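Local coordinates for protein pullulanase (Klebsiella oxytoca, PDB 2YOC) that hydrolyses the alpha-1,6-glucosidic linkages of pullulan and related branched glucans and is a substrate of type 2 secretion, at residues Leu870-Phe875 with Asn896-Gly901. Sequence-based numbering, arbitrary orientation.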
ATOM      1  N   LEU B 870      21.337  18.193  30.481  1.00 68.29           N
ATOM      2  CA  LEU B 870      20.591  19.016  29.518  1.00 69.03           C
ATOM      3  C   LEU B 870      21.492  19.792  28.552  1.00 71.25           C
ATOM      4  O   LEU B 870      21.135  20.894  28.124  1.00 71.24           O
ATOM      5  CB  LEU B 870      19.657  19.978  30.296  1.00 71.03           C
ATOM      6  CG  LEU B 870      18.746  19.333  31.337  1.00 76.93           C
ATOM      7  CD1 LEU B 870      18.226  20.341  32.300  1.00 77.49           C
ATOM      8  CD2 LEU B 870      17.596  18.610  30.681  1.00 82.07           C
ATOM      9  N   ARG B 871      22.664  19.215  28.216  1.00 67.23           N
ATOM     10  CA  ARG B 871      23.687  19.842  27.378  1.00 66.85           C
ATOM     11  C   ARG B 871      23.138  20.639  26.238  1.00 69.89           C
ATOM     12  O   ARG B 871      22.255  20.175  25.505  1.00 68.22           O
ATOM     13  CB  ARG B 871      24.753  18.848  26.878  1.00 65.16           C
ATOM     14  CG  ARG B 871      25.994  19.511  26.282  1.00 74.54           C
ATOM     15  CD  ARG B 871      26.902  18.492  25.640  1.00 82.06           C
ATOM     16  NE  ARG B 871      28.124  19.088  25.099  1.00 87.22           N
ATOM     17  CZ  ARG B 871      29.166  18.383  24.677  1.00 88.74           C
ATOM     18  NH1 ARG B 871      29.154  17.056  24.752  1.00 65.17           N
ATOM     19  NH2 ARG B 871      30.247  18.997  24.224  1.00 79.33           N
ATOM     20  N   SER B 872      23.682  21.856  26.126  1.00 67.61           N
ATOM     21  CA  SER B 872      23.421  22.832  25.093  1.00 68.56           C
ATOM     22  C   SER B 872      24.742  23.301  24.457  1.00 74.39           C
ATOM     23  O   SER B 872      25.802  23.260  25.081  1.00 75.14           O
ATOM     24  CB  SER B 872      22.650  24.008  25.670  1.00 73.93           C
ATOM     25  OG  SER B 872      22.453  25.024  24.698  1.00 83.55           O
ATOM     26  N   LYS B 873      24.661  23.715  23.192  1.00 71.96           N
ATOM     27  CA  LYS B 873      25.754  24.245  22.374  1.00 71.94           C
ATOM     28  C   LYS B 873      25.293  25.631  21.855  1.00 76.11           C
ATOM     29  O   LYS B 873      25.865  26.176  20.913  1.00 74.29           O
ATOM     30  CB  LYS B 873      26.068  23.264  21.211  1.00 72.82           C
ATOM     31  CG  LYS B 873      26.808  22.027  21.690  1.00 75.23           C
ATOM     32  CD  LYS B 873      27.145  21.044  20.582  1.00 84.05           C
ATOM     33  CE  LYS B 873      27.802  19.793  21.137  1.00 84.42           C
ATOM     34  NZ  LYS B 873      28.206  18.853  20.062  1.00 92.48           N
ATOM     35  N   SER B 874      24.271  26.200  22.521  1.00 74.92           N
ATOM     36  CA  SER B 874      23.602  27.450  22.177  1.00 77.35           C
ATOM     37  C   SER B 874      23.299  27.555  20.673  1.00 81.56           C
ATOM     38  O   SER B 874      23.614  28.534  19.984  1.00 80.54           O
ATOM     39  CB  SER B 874      24.188  28.689  22.876  1.00 84.50           C
ATOM     40  OG  SER B 874      25.229  29.368  22.194  1.00 97.56           O
ATOM     41  N   PHE B 875      22.696  26.442  20.193  1.00 78.14           N
ATOM     42  CA  PHE B 875      22.204  26.168  18.843  1.00 77.51           C
ATOM     43  C   PHE B 875      23.274  25.836  17.790  1.00 80.55           C
ATOM     44  O   PHE B 875      22.960  25.792  16.588  1.00 80.15           O
ATOM     45  CB  PHE B 875      21.162  27.217  18.388  1.00 80.24           C
ATOM     46  CG  PHE B 875      19.987  27.366  19.337  1.00 82.52           C
ATOM     47  CD1 PHE B 875      18.917  26.476  19.295  1.00 85.70           C
ATOM     48  CD2 PHE B 875      19.962  28.383  20.287  1.00 85.59           C
ATOM     49  CE1 PHE B 875      17.842  26.603  20.176  1.00 86.94           C
ATOM     50  CE2 PHE B 875      18.881  28.516  21.164  1.00 89.24           C
ATOM     51  CZ  PHE B 875      17.824  27.634  21.094  1.00 87.20           C
ATOM     52  N   ASN B 896      23.624  24.477  31.674  1.00 82.32           N
ATOM     53  CA  ASN B 896      23.734  23.593  30.525  1.00 81.11           C
ATOM     54  C   ASN B 896      24.421  24.277  29.328  1.00 84.13           C
ATOM     55  O   ASN B 896      24.400  23.714  28.221  1.00 83.07           O
ATOM     56  CB  ASN B 896      22.333  23.104  30.128  1.00 81.25           C
ATOM     57  CG  ASN B 896      21.434  24.164  29.518  1.00 99.50           C
ATOM     58  OD1 ASN B 896      21.578  25.380  29.759  1.00 93.40           O
ATOM     59  ND2 ASN B 896      20.462  23.715  28.735  1.00 85.46           N
ATOM     60  N   ASN B 897      25.012  25.483  29.538  1.00 79.20           N
ATOM     61  CA  ASN B 897      25.713  26.243  28.497  1.00 78.35           C
ATOM     62  C   ASN B 897      24.750  26.781  27.413  1.00 81.60           C
ATOM     63  O   ASN B 897      25.145  27.043  26.269  1.00 80.12           O
ATOM     64  CB  ASN B 897      26.897  25.431  27.919  1.00 75.85           C
ATOM     65  CG  ASN B 897      27.946  26.241  27.217  1.00102.72           C
ATOM     66  OD1 ASN B 897      28.515  27.187  27.771  1.00 98.46           O
ATOM     67  ND2 ASN B 897      28.272  25.835  25.997  1.00 95.36           N
ATOM     68  N   TYR B 898      23.487  26.975  27.795  1.00 79.37           N
ATOM     69  CA  TYR B 898      22.485  27.498  26.870  1.00 80.87           C
ATOM     70  C   TYR B 898      22.583  29.010  26.820  1.00 85.70           C
ATOM     71  O   TYR B 898      22.958  29.615  27.822  1.00 84.60           O
ATOM     72  CB  TYR B 898      21.085  27.031  27.292  1.00 82.83           C
ATOM     73  CG  TYR B 898      19.940  27.480  26.407  1.00 86.14           C
ATOM     74  CD1 TYR B 898      19.656  26.824  25.210  1.00 87.60           C
ATOM     75  CD2 TYR B 898      19.078  28.494  26.812  1.00 87.90           C
ATOM     76  CE1 TYR B 898      18.571  27.199  24.416  1.00 87.70           C
ATOM     77  CE2 TYR B 898      17.987  28.875  26.029  1.00 88.90           C
ATOM     78  CZ  TYR B 898      17.737  28.224  24.831  1.00 94.95           C
ATOM     79  OH  TYR B 898      16.667  28.602  24.056  1.00 97.32           O
ATOM     80  N   ASN B 899      22.289  29.613  25.649  1.00 85.18           N
ATOM     81  CA  ASN B 899      22.335  31.068  25.424  1.00 88.07           C
ATOM     82  C   ASN B 899      23.644  31.686  25.970  1.00 92.70           C
ATOM     83  O   ASN B 899      23.672  32.345  27.029  1.00 92.12           O
ATOM     84  CB  ASN B 899      21.067  31.753  25.979  1.00 91.79           C
ATOM     85  CG  ASN B 899      20.989  33.225  25.749  1.00118.52           C
ATOM     86  OD1 ASN B 899      21.309  33.730  24.677  1.00110.35           O
ATOM     87  ND2 ASN B 899      20.575  33.942  26.775  1.00120.71           N
ATOM     88  N   VAL B 900      24.741  31.359  25.273  1.00 88.24           N
ATOM     89  CA  VAL B 900      26.092  31.802  25.601  1.00 87.69           C
ATOM     90  C   VAL B 900      26.661  32.559  24.412  1.00 87.94           C
ATOM     91  O   VAL B 900      27.842  32.904  24.408  1.00 87.81           O
ATOM     92  CB  VAL B 900      27.003  30.636  26.064  1.00 91.61           C
ATOM     93  CG1 VAL B 900      26.518  30.052  27.384  1.00 91.66           C
ATOM     94  CG2 VAL B 900      27.133  29.543  24.994  1.00 90.22           C
ATOM     95  N   GLY B 901      25.802  32.812  23.425  1.00 81.89           N
ATOM     96  CA  GLY B 901      26.142  33.530  22.203  1.00 81.51           C
ATOM     97  C   GLY B 901      25.464  32.978  20.968  1.00 84.94           C
ATOM     98  O   GLY B 901      24.914  31.873  20.993  1.00 81.52           O
TER
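The loop after strand 860-864, the eighth strand of the parallel beta/alpha barrel, is joined to the loop that follows helix 883-886 where Leu870, Ser872, Ser874 and Phe875 meet Asn896, Tyr898, Val900 and Gly901. Asn896 grips the other loop twice. Its ND2 donates to Leu870 O at 3.0 Å, with that oxygen close to the plane of the amide, while its own backbone O accepts from Ser872 N at 2.9 Å. With CG between the backbone N and carbonyl carbon (chi1 70°), Asn896 also forms an Asx turn: OD1 accepts from Tyr898 N, which stands well above the carbonyl plane. Asparagine suits the place because one amide supplies both a donor and an acceptor.

Ser872 is short enough to lie against Tyr898, its OG 3.4 Å from CD1 at the ring edge. The same oxygen accepts from Ser874 N, an ST turn, and hydrogen-bonds Asp828 of helix 826-833. Asp828 also accepts hydrogen bonds from Lys873 N and Phe875 N, so one carboxylate helps fix the shape of this loop. Ser874 OG donates to Gly901 O at 2.8 Å and lies against Val900 CG2. At Gly901 a CB would press on the preceding carbonyl O, a backbone conformation that by itself calls for glycine.

Beside these bonds, the Phe875 and Tyr898 rings cross obliquely, centroids 5.4 Å apart and planes at 63°. Phe875 CZ approaches Tyr898 CE1, and Tyr898 OH lies at the edge of the phenylalanine ring while bonding to Lys919 O of helix 912-919.

One backbone bond and the side chains of Asn896 and Ser874 thus pair backbone groups of buried residues in two loops without regular secondary structure, while the aromatic pair supplies apolar contact beside them.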